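Local structure of cysteine desulfurase (Stenotrophomonas maltophilia, 6WCI) at residues 124-127 and 128-132; 136-139 and 140-144; 110-113 and 114-118; 172-175 and 176-179. The protein probably removes sulfur from L-cysteine with the help of pyridoxal 5'-phosphate, leaving L-alanine and passing the sulfur to a carrier. All blocks are in the same frame, centred on the assembly; numbering follows the deposited sequence.

Contact 1 (124-127 and 128-132); sequences SWAL and PRLKA
Trp125 and Arg129 meet in a cation-pi stack where helix 114-126 runs out into the loop that leads to strand 135-139, in the fold type I architecture of this class-V aminotransferase family member. The guanidinium lies flat on the six-membered ring of the indole, the two planes only 6° apart, with Arg129 CZ 3.3 Å from Trp125 CZ3. Its aliphatic stem joins in: Arg129 CD sits over the same face as a CH-pi contact, 3.7 Å from the centroid of the six-membered ring of Trp125. The arginine chain, extended from CG to NE, is thereby laid across the ring from stem to tip, while Trp125 turns its CG anti to the backbone N (chi1 175°) and brings the indole beneath it.

The tight side is that of the indole and of Ala126. Trp125 is buried, touching Leu187 and meeting His262 edge-to-face, and Ala126 CB packs on Leu130 CD1 at 3.9 Å, both of these residues also resting on Val153 of helix 148-157. Ala126 O takes two backbone N-H groups, Leu130 N at 2.8 Å and Arg129 N from well above the carbonyl plane, so that two donors share one carbonyl oxygen as the chain turns into the loop.

Pro128 and Arg129 form the solvent side, where water does the joining. One molecule links Leu127 O to Leu130 O. Another lies in the guanidinium plane at its edge, accepting from Arg129 NE at 2.7 Å and donating to Ser124 O, also at 2.7 Å.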
ATOM      1  N   SER B 124       1.724 -12.490  12.230  1.00 32.12           N
ATOM      2  CA  SER B 124       3.083 -12.945  12.514  1.00 33.52           C
ATOM      3  C   SER B 124       3.423 -13.025  14.000  1.00 35.78           C
ATOM      4  O   SER B 124       4.378 -13.727  14.360  1.00 32.74           O
ATOM      5  CB  SER B 124       4.111 -12.054  11.802  1.00 35.24           C
ATOM      6  OG  SER B 124       4.123 -12.332  10.411  1.00 36.96           O
ATOM      7  N   TRP B 125       2.675 -12.350  14.874  1.00 29.89           N
ATOM      8  CA  TRP B 125       2.846 -12.550  16.309  1.00 35.05           C
ATOM      9  C   TRP B 125       1.821 -13.530  16.872  1.00 32.25           C
ATOM     10  O   TRP B 125       2.194 -14.574  17.419  1.00 35.69           O
ATOM     11  CB  TRP B 125       2.762 -11.226  17.085  1.00 38.18           C
ATOM     12  CG  TRP B 125       2.831 -11.479  18.560  1.00 40.07           C
ATOM     13  CD1 TRP B 125       1.780 -11.677  19.417  1.00 40.68           C
ATOM     14  CD2 TRP B 125       4.016 -11.616  19.343  1.00 38.71           C
ATOM     15  NE1 TRP B 125       2.244 -11.923  20.686  1.00 41.13           N
ATOM     16  CE2 TRP B 125       3.613 -11.882  20.670  1.00 37.31           C
ATOM     17  CE3 TRP B 125       5.381 -11.527  19.054  1.00 46.03           C
ATOM     18  CZ2 TRP B 125       4.524 -12.059  21.704  1.00 43.02           C
ATOM     19  CZ3 TRP B 125       6.288 -11.709  20.085  1.00 52.96           C
ATOM     20  CH2 TRP B 125       5.855 -11.971  21.394  1.00 49.79           C
ATOM     21  N   ALA B 126       0.528 -13.217  16.733  1.00 30.70           N
ATOM     22  CA  ALA B 126      -0.516 -13.965  17.433  1.00 31.95           C
ATOM     23  C   ALA B 126      -0.801 -15.304  16.760  1.00 38.83           C
ATOM     24  O   ALA B 126      -0.884 -16.333  17.435  1.00 40.02           O
ATOM     25  CB  ALA B 126      -1.798 -13.129  17.524  1.00 29.15           C
ATOM     26  N   LEU B 127      -0.957 -15.313  15.436  1.00 37.57           N
ATOM     27  CA  LEU B 127      -1.311 -16.555  14.750  1.00 41.03           C
ATOM     28  C   LEU B 127      -0.360 -17.704  15.060  1.00 36.47           C
ATOM     29  O   LEU B 127      -0.846 -18.798  15.390  1.00 35.99           O
ATOM     30  CB  LEU B 127      -1.418 -16.296  13.243  1.00 51.06           C
ATOM     31  CG  LEU B 127      -2.560 -16.988  12.504  1.00 55.85           C
ATOM     32  CD1 LEU B 127      -3.846 -16.897  13.306  1.00 54.58           C
ATOM     33  CD2 LEU B 127      -2.742 -16.339  11.133  1.00 55.16           C
ATOM     34  N   PRO B 128       0.969 -17.541  15.025  1.00 32.48           N
ATOM     35  CA  PRO B 128       1.840 -18.670  15.384  1.00 33.69           C
ATOM     36  C   PRO B 128       1.927 -18.954  16.875  1.00 40.27           C
ATOM     37  O   PRO B 128       2.503 -19.988  17.243  1.00 44.01           O
ATOM     38  CB  PRO B 128       3.218 -18.245  14.830  1.00 32.82           C
ATOM     39  CG  PRO B 128       2.932 -17.099  13.865  1.00 32.77           C
ATOM     40  CD  PRO B 128       1.760 -16.417  14.489  1.00 32.76           C
ATOM     41  N   ARG B 129       1.369 -18.106  17.744  1.00 38.32           N
ATOM     42  CA  ARG B 129       1.570 -18.255  19.186  1.00 37.35           C
ATOM     43  C   ARG B 129       0.324 -18.641  19.967  1.00 39.80           C
ATOM     44  O   ARG B 129       0.421 -19.431  20.916  1.00 37.29           O
ATOM     45  CB  ARG B 129       2.150 -16.960  19.772  1.00 43.62           C
ATOM     46  CG  ARG B 129       3.592 -16.706  19.345  1.00 51.00           C
ATOM     47  CD  ARG B 129       4.063 -15.304  19.715  1.00 57.07           C
ATOM     48  NE  ARG B 129       5.379 -15.004  19.155  1.00 59.46           N
ATOM     49  CZ  ARG B 129       6.508 -15.035  19.856  1.00 66.89           C
ATOM     50  NH1 ARG B 129       6.481 -15.341  21.151  1.00 63.66           N
ATOM     51  NH2 ARG B 129       7.662 -14.751  19.270  1.00 72.13           N
ATOM     52  N   LEU B 130      -0.848 -18.108  19.632  1.00 39.98           N
ATOM     53  CA  LEU B 130      -1.999 -18.313  20.505  1.00 40.66           C
ATOM     54  C   LEU B 130      -2.615 -19.687  20.282  1.00 41.97           C
ATOM     55  O   LEU B 130      -2.559 -20.252  19.188  1.00 44.69           O
ATOM     56  CB  LEU B 130      -3.058 -17.237  20.275  1.00 35.25           C
ATOM     57  CG  LEU B 130      -2.602 -15.793  20.481  1.00 35.03           C
ATOM     58  CD1 LEU B 130      -3.805 -14.878  20.428  1.00 29.22           C
ATOM     59  CD2 LEU B 130      -1.855 -15.651  21.805  1.00 34.62           C
ATOM     60  N   LYS B 131      -3.217 -20.223  21.334  1.00 44.25           N
ATOM     61  CA  LYS B 131      -3.876 -21.512  21.242  1.00 45.44           C
ATOM     62  C   LYS B 131      -5.220 -21.422  21.942  1.00 45.45           C
ATOM     63  O   LYS B 131      -5.531 -20.441  22.623  1.00 47.31           O
ATOM     64  CB  LYS B 131      -3.010 -22.635  21.835  1.00 44.05           C
ATOM     65  N   ALA B 132      -6.021 -22.466  21.762  1.00 48.36           N
ATOM     66  CA  ALA B 132      -7.311 -22.533  22.422  1.00 49.25           C
ATOM     67  C   ALA B 132      -7.135 -22.401  23.933  1.00 50.52           C
ATOM     68  O   ALA B 132      -6.230 -22.996  24.529  1.00 46.05           O
ATOM     69  CB  ALA B 132      -8.007 -23.847  22.070  1.00 54.55           C
TER
HETATM   70  O   HOH W   1       5.467 -14.982  16.497  1.00 37.81           O
HETATM   71  O   HOH W   2      -0.969 -20.824  17.362  1.00 33.97           O

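Contact 2 (136-139 and 140-144); sequences ILIT and RMEHH
Strand 136-139 leaves the sheet through a type I beta turn from Thr139 to Glu142, closed by Glu142 N donating to Thr139 O at 3.3 Å from well above the carbonyl plane. An ST turn overlaps it: Thr139 OG1 accepts from Met141 N at 3.1 Å. The same hydroxyl gives its own proton to Glu142 OE2 at 2.7 Å, on the lone pair facing away from the other carboxylate oxygen. The two side chains cross at about a right angle. The bend of Glu142 at chi2 (-48°) turns the carboxylate back to the hydroxyl; Glu142 CG itself packs 3.5 Å from Ile138 CG2.

Both carboxylate oxygens have further partners: OE2 also accepts from Thr191 N, at the end of strand 185-191, and OE1 from Asn146 ND2. Arg140 turns elsewhere, to a salt bridge with Glu165, and packs on Phe281 of the second subunit. The loop runs on to His144, whose ND1 is hydrogen-bonded to the oxidised cysteine (S-hydroxycysteine) at position 384. Glu142 is buried, yet three donors meet its carboxylate, a setting that would be expected to favour the ionised form and to fix the turn to the adjacent strand.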
ATOM      1  N   ILE B 136      -7.740 -12.973  24.080  1.00 34.23           N
ATOM      2  CA  ILE B 136      -7.377 -11.676  23.526  1.00 36.18           C
ATOM      3  C   ILE B 136      -8.343 -10.655  24.115  1.00 42.33           C
ATOM      4  O   ILE B 136      -9.566 -10.800  23.999  1.00 36.28           O
ATOM      5  CB  ILE B 136      -7.453 -11.672  21.992  1.00 31.55           C
ATOM      6  CG1 ILE B 136      -6.560 -12.768  21.392  1.00 38.48           C
ATOM      7  CG2 ILE B 136      -7.092 -10.287  21.430  1.00 38.87           C
ATOM      8  CD1 ILE B 136      -6.758 -12.953  19.901  1.00 40.42           C
ATOM      9  N   LEU B 137      -7.803  -9.634  24.758  1.00 34.35           N
ATOM     10  CA  LEU B 137      -8.622  -8.626  25.425  1.00 35.67           C
ATOM     11  C   LEU B 137      -8.641  -7.386  24.538  1.00 34.98           C
ATOM     12  O   LEU B 137      -7.580  -6.873  24.168  1.00 40.50           O
ATOM     13  CB  LEU B 137      -8.073  -8.319  26.818  1.00 36.85           C
ATOM     14  CG  LEU B 137      -8.915  -7.404  27.712  1.00 44.50           C
ATOM     15  CD1 LEU B 137     -10.264  -8.038  27.990  1.00 42.14           C
ATOM     16  CD2 LEU B 137      -8.191  -7.097  29.014  1.00 45.99           C
ATOM     17  N   ILE B 138      -9.842  -6.941  24.164  1.00 45.01           N
ATOM     18  CA  ILE B 138     -10.048  -5.833  23.231  1.00 41.17           C
ATOM     19  C   ILE B 138     -11.001  -4.846  23.882  1.00 42.79           C
ATOM     20  O   ILE B 138     -12.038  -5.259  24.409  1.00 39.83           O
ATOM     21  CB  ILE B 138     -10.647  -6.318  21.895  1.00 34.26           C
ATOM     22  CG1 ILE B 138      -9.866  -7.529  21.350  1.00 38.42           C
ATOM     23  CG2 ILE B 138     -10.750  -5.163  20.890  1.00 33.77           C
ATOM     24  CD1 ILE B 138     -10.473  -8.116  20.090  1.00 35.79           C
ATOM     25  N   THR B 139     -10.683  -3.551  23.825  1.00 46.15           N
ATOM     26  CA  THR B 139     -11.556  -2.584  24.493  1.00 47.20           C
ATOM     27  C   THR B 139     -12.815  -2.323  23.674  1.00 45.16           C
ATOM     28  O   THR B 139     -12.826  -2.443  22.445  1.00 48.99           O
ATOM     29  CB  THR B 139     -10.858  -1.247  24.754  1.00 48.66           C
ATOM     30  OG1 THR B 139     -11.128  -0.344  23.674  1.00 46.92           O
ATOM     31  CG2 THR B 139      -9.369  -1.421  24.910  1.00 55.09           C
ATOM     32  N   ARG B 140     -13.880  -1.947  24.387  1.00 44.29           N
ATOM     33  CA  ARG B 140     -15.166  -1.615  23.786  1.00 52.23           C
ATOM     34  C   ARG B 140     -15.077  -0.500  22.745  1.00 51.27           C
ATOM     35  O   ARG B 140     -15.936  -0.426  21.858  1.00 46.51           O
ATOM     36  CB  ARG B 140     -16.135  -1.218  24.911  1.00 61.44           C
ATOM     37  CG  ARG B 140     -17.481  -0.686  24.476  1.00 66.56           C
ATOM     38  CD  ARG B 140     -18.265  -1.727  23.707  1.00 67.22           C
ATOM     39  NE  ARG B 140     -18.533  -2.916  24.510  1.00 63.31           N
ATOM     40  CZ  ARG B 140     -19.327  -3.903  24.117  1.00 58.32           C
ATOM     41  NH1 ARG B 140     -19.933  -3.832  22.936  1.00 57.73           N
ATOM     42  NH2 ARG B 140     -19.509  -4.960  24.896  1.00 60.81           N
ATOM     43  N   MET B 141     -14.058   0.358  22.815  1.00 48.63           N
ATOM     44  CA  MET B 141     -13.992   1.551  21.983  1.00 44.15           C
ATOM     45  C   MET B 141     -13.056   1.399  20.795  1.00 44.30           C
ATOM     46  O   MET B 141     -12.816   2.384  20.088  1.00 42.16           O
ATOM     47  CB  MET B 141     -13.566   2.759  22.822  1.00 47.63           C
ATOM     48  CG  MET B 141     -12.098   2.757  23.217  1.00 47.04           C
ATOM     49  SD  MET B 141     -11.605   4.278  24.065  1.00 47.92           S
ATOM     50  CE  MET B 141     -12.714   4.292  25.479  1.00 45.32           C
ATOM     51  N   GLU B 142     -12.524   0.195  20.561  1.00 43.31           N
ATOM     52  CA  GLU B 142     -11.579  -0.025  19.471  1.00 39.89           C
ATOM     53  C   GLU B 142     -12.236   0.186  18.115  1.00 43.21           C
ATOM     54  O   GLU B 142     -13.434  -0.038  17.930  1.00 37.08           O
ATOM     55  CB  GLU B 142     -10.998  -1.443  19.520  1.00 36.20           C
ATOM     56  CG  GLU B 142     -10.110  -1.684  20.728  1.00 41.63           C
ATOM     57  CD  GLU B 142      -9.100  -0.562  20.911  1.00 49.03           C
ATOM     58  OE1 GLU B 142      -8.252  -0.364  20.007  1.00 44.78           O
ATOM     59  OE2 GLU B 142      -9.173   0.132  21.947  1.00 43.21           O
ATOM     60  N   HIS B 143     -11.423   0.620  17.161  1.00 36.46           N
ATOM     61  CA  HIS B 143     -11.829   0.704  15.774  1.00 40.68           C
ATOM     62  C   HIS B 143     -11.758  -0.696  15.173  1.00 40.03           C
ATOM     63  O   HIS B 143     -11.015  -1.554  15.658  1.00 31.26           O
ATOM     64  CB  HIS B 143     -10.906   1.705  15.067  1.00 42.89           C
ATOM     65  CG  HIS B 143     -11.177   1.914  13.610  1.00 40.04           C
ATOM     66  ND1 HIS B 143     -10.664   1.086  12.637  1.00 34.10           N
ATOM     67  CD2 HIS B 143     -11.803   2.924  12.952  1.00 41.23           C
ATOM     68  CE1 HIS B 143     -11.008   1.540  11.445  1.00 36.76           C
ATOM     69  NE2 HIS B 143     -11.696   2.659  11.609  1.00 38.49           N
ATOM     70  N   HIS B 144     -12.563  -0.938  14.135  1.00 41.47           N
ATOM     71  CA  HIS B 144     -12.542  -2.241  13.475  1.00 40.73           C
ATOM     72  C   HIS B 144     -11.135  -2.691  13.123  1.00 38.34           C
ATOM     73  O   HIS B 144     -10.850  -3.892  13.134  1.00 34.97           O
ATOM     74  CB  HIS B 144     -13.401  -2.206  12.218  1.00 38.87           C
ATOM     75  CG  HIS B 144     -14.859  -2.070  12.506  1.00 34.79           C
ATOM     76  ND1 HIS B 144     -15.783  -1.747  11.539  1.00 36.75           N
ATOM     77  CD2 HIS B 144     -15.554  -2.239  13.656  1.00 35.07           C
ATOM     78  CE1 HIS B 144     -16.987  -1.703  12.083  1.00 44.65           C
ATOM     79  NE2 HIS B 144     -16.876  -1.995  13.367  1.00 40.79           N
TER

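Contact 3 (110-113 and 114-118); sequences LCSG and TTFAI
Cys111 and Phe116 make a sulfur-aromatic contact across the junction of a strand and a helix, with SG of Cys111 5.2 Å from the centroid of the Phe116 ring and approaching it obliquely, 63° off the normal. The nearer touch is made by carbon: Cys111 CB lies 3.5 Å from Phe116 CD1. With chi1 at 56°, the sulfur is held between the backbone N and the carbonyl carbon of its own residue, and from there it also meets Ala117 CB at 3.8 Å. Ser112 OG approaches from the same side of the ring plane as Cys111 CB, 3.6 Å from Phe116 CB.

This is the passage from strand 108-111, at one edge of the seven-stranded sheet, into helix 114-126. Gly113 is the N-cap, its backbone angles (phi 154°) fitting a residue without a side chain, and its O accepts from Ala117 N at 3.1 Å in the first turn. A water bridges Ser112 OG and Phe116 N, so the start of the helix is supplied with a partner for an early N-H.

Thr115, in that same first turn, binds the cofactor phosphate: its OG1 is hydrogen-bonded to OP3 of the pyridoxal-phosphate lysine at position 246. Thr114 OG1 instead pairs with Ser222 OG, and Phe116 packs on Leu270 of the second subunit.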
ATOM      1  N   LEU B 110       7.412   0.188   7.672  1.00 29.81           N
ATOM      2  CA  LEU B 110       6.550   1.038   6.858  1.00 29.99           C
ATOM      3  C   LEU B 110       5.552   0.170   6.098  1.00 27.20           C
ATOM      4  O   LEU B 110       5.930  -0.857   5.529  1.00 25.92           O
ATOM      5  CB  LEU B 110       7.390   1.870   5.883  1.00 31.69           C
ATOM      6  CG  LEU B 110       8.518   2.712   6.500  1.00 29.99           C
ATOM      7  CD1 LEU B 110       9.355   3.402   5.447  1.00 24.35           C
ATOM      8  CD2 LEU B 110       7.940   3.751   7.468  1.00 30.95           C
ATOM      9  N   CYS B 111       4.280   0.573   6.101  1.00 24.79           N
ATOM     10  CA  CYS B 111       3.227  -0.203   5.452  1.00 23.19           C
ATOM     11  C   CYS B 111       2.109   0.749   5.008  1.00 29.20           C
ATOM     12  O   CYS B 111       2.242   1.970   5.091  1.00 29.71           O
ATOM     13  CB  CYS B 111       2.738  -1.304   6.396  1.00 28.81           C
ATOM     14  SG  CYS B 111       2.184  -0.653   7.991  1.00 37.89           S
ATOM     15  N   SER B 112       1.000   0.189   4.525  1.00 27.13           N
ATOM     16  CA  SER B 112      -0.002   0.965   3.806  1.00 26.68           C
ATOM     17  C   SER B 112      -1.028   1.637   4.714  1.00 28.76           C
ATOM     18  O   SER B 112      -1.950   2.272   4.197  1.00 26.40           O
ATOM     19  CB  SER B 112      -0.729   0.079   2.791  1.00 26.16           C
ATOM     20  OG  SER B 112      -1.386  -0.987   3.441  1.00 39.29           O
ATOM     21  N   GLY B 113      -0.884   1.520   6.025  1.00 30.08           N
ATOM     22  CA  GLY B 113      -1.806   2.127   6.970  1.00 35.48           C
ATOM     23  C   GLY B 113      -1.822   1.365   8.280  1.00 37.08           C
ATOM     24  O   GLY B 113      -1.182   0.324   8.442  1.00 32.82           O
ATOM     25  N   THR B 114      -2.575   1.911   9.237  1.00 37.41           N
ATOM     26  CA  THR B 114      -2.751   1.234  10.518  1.00 30.88           C
ATOM     27  C   THR B 114      -3.293  -0.169  10.323  1.00 26.40           C
ATOM     28  O   THR B 114      -2.850  -1.116  10.987  1.00 27.61           O
ATOM     29  CB  THR B 114      -3.699   2.036  11.409  1.00 27.37           C
ATOM     30  OG1 THR B 114      -2.988   3.123  12.013  1.00 29.54           O
ATOM     31  CG2 THR B 114      -4.311   1.149  12.502  1.00 30.29           C
ATOM     32  N   THR B 115      -4.265  -0.316   9.422  1.00 27.58           N
ATOM     33  CA  THR B 115      -4.920  -1.603   9.232  1.00 28.53           C
ATOM     34  C   THR B 115      -3.897  -2.689   8.914  1.00 31.88           C
ATOM     35  O   THR B 115      -3.897  -3.761   9.529  1.00 30.00           O
ATOM     36  CB  THR B 115      -5.959  -1.487   8.119  1.00 27.16           C
ATOM     37  OG1 THR B 115      -6.892  -0.454   8.444  1.00 36.91           O
ATOM     38  CG2 THR B 115      -6.694  -2.804   7.952  1.00 32.63           C
ATOM     39  N   PHE B 116      -2.990  -2.410   7.969  1.00 33.30           N
ATOM     40  CA  PHE B 116      -1.945  -3.379   7.658  1.00 28.53           C
ATOM     41  C   PHE B 116      -1.031  -3.604   8.854  1.00 29.54           C
ATOM     42  O   PHE B 116      -0.662  -4.749   9.158  1.00 28.84           O
ATOM     43  CB  PHE B 116      -1.128  -2.925   6.445  1.00 23.50           C
ATOM     44  CG  PHE B 116      -0.167  -3.976   5.939  1.00 25.01           C
ATOM     45  CD1 PHE B 116       0.988  -4.279   6.636  1.00 32.36           C
ATOM     46  CD2 PHE B 116      -0.433  -4.669   4.772  1.00 30.88           C
ATOM     47  CE1 PHE B 116       1.856  -5.259   6.189  1.00 32.32           C
ATOM     48  CE2 PHE B 116       0.439  -5.642   4.310  1.00 33.35           C
ATOM     49  CZ  PHE B 116       1.583  -5.940   5.020  1.00 32.04           C
ATOM     50  N   ALA B 117      -0.620  -2.523   9.518  1.00 26.86           N
ATOM     51  CA  ALA B 117       0.231  -2.638  10.703  1.00 29.53           C
ATOM     52  C   ALA B 117      -0.335  -3.623  11.726  1.00 33.01           C
ATOM     53  O   ALA B 117       0.392  -4.470  12.255  1.00 28.08           O
ATOM     54  CB  ALA B 117       0.415  -1.259  11.344  1.00 32.96           C
ATOM     55  N   ILE B 118      -1.633  -3.517  12.036  1.00 33.84           N
ATOM     56  CA  ILE B 118      -2.209  -4.396  13.053  1.00 33.34           C
ATOM     57  C   ILE B 118      -2.297  -5.828  12.534  1.00 32.00           C
ATOM     58  O   ILE B 118      -2.006  -6.784  13.258  1.00 30.73           O
ATOM     59  CB  ILE B 118      -3.577  -3.863  13.528  1.00 29.65           C
ATOM     60  CG1 ILE B 118      -3.403  -2.543  14.288  1.00 24.36           C
ATOM     61  CG2 ILE B 118      -4.278  -4.876  14.435  1.00 33.28           C
ATOM     62  CD1 ILE B 118      -4.726  -1.925  14.789  1.00 28.35           C
TER
HETATM   63  O   HOH W   3      -3.422  -0.694   5.525  1.00 31.15           O

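Contact 4 (172-175 and 176-179); sequences LDLD and ALRA
Leu177 lies obliquely across two leucines, with its CD2 4.1 Å from Leu172 CD2 and likewise 4.1 Å from Leu174 CD2. Chi1 of 175° sets its CG anti to the backbone N, and chi2 then places CD2 against both methyls. Leu172 and Leu177 both rest on Ile206 of helix 203-212, and through Thr139 and Leu137 this apolar side also packs on strand 135-139.

The charged pair is set differently. Asp175 and Arg178 cross obliquely with carboxylate and guanidinium planes 79° apart, and OD1 of Asp175 stands at the guanidinium edge, 3.8 Å from Arg178 NH2: a long salt bridge at an exposed surface. The arginine chain bends at chi3 (-78°), which folds the guanidinium back along the helix, one face over Leu174 O and NH2 against Leu174 CB at 3.7 Å.

At the start, Asp173 points its carboxylate at the first turn. OD1 accepts weakly from Ala176 N at 3.3 Å, the bond nearly straight, while Asp173 O takes Leu177 N and Leu174 O takes Arg178 N. Ala176 CB fits against the same carboxylate, 3.7 Å from Asp173 OD2. These features are those of an N-capped amphipathic helix, here helix 174-180, with aspartate as the N-cap.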
ATOM      1  N   LEU B 172     -12.159   4.534  29.584  1.00 48.69           N
ATOM      2  CA  LEU B 172     -11.902   3.112  29.778  1.00 51.85           C
ATOM      3  C   LEU B 172     -11.984   2.764  31.267  1.00 60.15           C
ATOM      4  O   LEU B 172     -11.265   3.342  32.086  1.00 63.04           O
ATOM      5  CB  LEU B 172     -10.528   2.772  29.196  1.00 52.98           C
ATOM      6  CG  LEU B 172     -10.057   1.326  29.021  1.00 59.34           C
ATOM      7  CD1 LEU B 172     -10.857   0.596  27.949  1.00 57.72           C
ATOM      8  CD2 LEU B 172      -8.578   1.336  28.687  1.00 52.72           C
ATOM      9  N   ASP B 173     -12.861   1.824  31.622  1.00 58.49           N
ATOM     10  CA  ASP B 173     -13.042   1.434  33.020  1.00 56.28           C
ATOM     11  C   ASP B 173     -11.824   0.664  33.520  1.00 55.57           C
ATOM     12  O   ASP B 173     -11.755  -0.557  33.360  1.00 53.60           O
ATOM     13  CB  ASP B 173     -14.318   0.599  33.176  1.00 55.48           C
ATOM     14  CG  ASP B 173     -14.661   0.283  34.636  1.00 60.12           C
ATOM     15  OD1 ASP B 173     -13.836   0.536  35.542  1.00 60.20           O
ATOM     16  OD2 ASP B 173     -15.773  -0.231  34.875  1.00 58.12           O
ATOM     17  N   LEU B 174     -10.877   1.363  34.152  1.00 55.35           N
ATOM     18  CA  LEU B 174      -9.625   0.733  34.562  1.00 53.65           C
ATOM     19  C   LEU B 174      -9.829  -0.317  35.649  1.00 58.30           C
ATOM     20  O   LEU B 174      -9.091  -1.312  35.688  1.00 62.04           O
ATOM     21  CB  LEU B 174      -8.630   1.789  35.042  1.00 57.12           C
ATOM     22  CG  LEU B 174      -8.290   2.868  34.015  1.00 60.74           C
ATOM     23  CD1 LEU B 174      -7.224   3.815  34.556  1.00 65.19           C
ATOM     24  CD2 LEU B 174      -7.856   2.233  32.702  1.00 46.92           C
ATOM     25  N   ASP B 175     -10.799  -0.110  36.545  1.00 55.34           N
ATOM     26  CA  ASP B 175     -11.140  -1.146  37.513  1.00 59.30           C
ATOM     27  C   ASP B 175     -11.461  -2.454  36.808  1.00 54.36           C
ATOM     28  O   ASP B 175     -10.873  -3.498  37.110  1.00 51.90           O
ATOM     29  CB  ASP B 175     -12.329  -0.706  38.372  1.00 68.05           C
ATOM     30  CG  ASP B 175     -11.910   0.089  39.586  1.00 72.11           C
ATOM     31  OD1 ASP B 175     -10.692   0.191  39.837  1.00 74.85           O
ATOM     32  OD2 ASP B 175     -12.799   0.609  40.287  1.00 78.27           O
ATOM     33  N   ALA B 176     -12.386  -2.411  35.847  1.00 51.75           N
ATOM     34  CA  ALA B 176     -12.757  -3.622  35.130  1.00 63.06           C
ATOM     35  C   ALA B 176     -11.602  -4.155  34.283  1.00 53.44           C
ATOM     36  O   ALA B 176     -11.511  -5.367  34.060  1.00 49.14           O
ATOM     37  CB  ALA B 176     -13.989  -3.364  34.264  1.00 61.14           C
ATOM     38  N   LEU B 177     -10.701  -3.281  33.828  1.00 52.21           N
ATOM     39  CA  LEU B 177      -9.583  -3.738  33.003  1.00 53.70           C
ATOM     40  C   LEU B 177      -8.613  -4.590  33.814  1.00 49.19           C
ATOM     41  O   LEU B 177      -8.226  -5.684  33.384  1.00 49.57           O
ATOM     42  CB  LEU B 177      -8.860  -2.546  32.386  1.00 44.89           C
ATOM     43  CG  LEU B 177      -7.584  -2.813  31.588  1.00 45.64           C
ATOM     44  CD1 LEU B 177      -7.841  -3.664  30.342  1.00 45.80           C
ATOM     45  CD2 LEU B 177      -6.921  -1.495  31.211  1.00 43.40           C
ATOM     46  N   ARG B 178      -8.212  -4.105  34.995  1.00 48.79           N
ATOM     47  CA  ARG B 178      -7.372  -4.915  35.870  1.00 55.16           C
ATOM     48  C   ARG B 178      -8.052  -6.232  36.221  1.00 57.18           C
ATOM     49  O   ARG B 178      -7.414  -7.294  36.212  1.00 53.80           O
ATOM     50  CB  ARG B 178      -7.030  -4.141  37.140  1.00 64.92           C
ATOM     51  CG  ARG B 178      -5.862  -3.193  36.992  1.00 71.40           C
ATOM     52  CD  ARG B 178      -5.558  -2.488  38.304  1.00 79.67           C
ATOM     53  NE  ARG B 178      -6.492  -1.398  38.569  1.00 81.30           N
ATOM     54  CZ  ARG B 178      -6.369  -0.178  38.057  1.00 78.14           C
ATOM     55  NH1 ARG B 178      -5.353   0.094  37.248  1.00 76.12           N
ATOM     56  NH2 ARG B 178      -7.261   0.765  38.349  1.00 72.92           N
ATOM     57  N   ALA B 179      -9.347  -6.185  36.528  1.00 57.67           N
ATOM     58  CA  ALA B 179     -10.062  -7.418  36.833  1.00 59.41           C
ATOM     59  C   ALA B 179     -10.111  -8.343  35.624  1.00 55.27           C
ATOM     60  O   ALA B 179     -10.162  -9.569  35.785  1.00 61.21           O
ATOM     61  CB  ALA B 179     -11.476  -7.101  37.324  1.00 54.94           C
TER

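Contacts 2 and 3 belong to the buried part of the fold, whereas contacts 1 and 4 lie partly at the surface, each centred about 24 Å from the chain centre. Contacts 3 and 1 mark the two ends of helix 114-126, their centres about 19 Å apart: its start combines a sulfur-aromatic contact with threonines, one holding the cofactor phosphate, while at the outer end a cation-pi stack and waters take over. Contacts 1 and 2 touch where Leu130 CD1 meets Ile136 CD1 at 3.6 Å. Contact 4 packs on contact 2 through Leu172 and Leu177. Only contacts 2 and 3 reach the second subunit; their polar groups bond inside the protein, whereas the salt bridge of contact 4 faces outward.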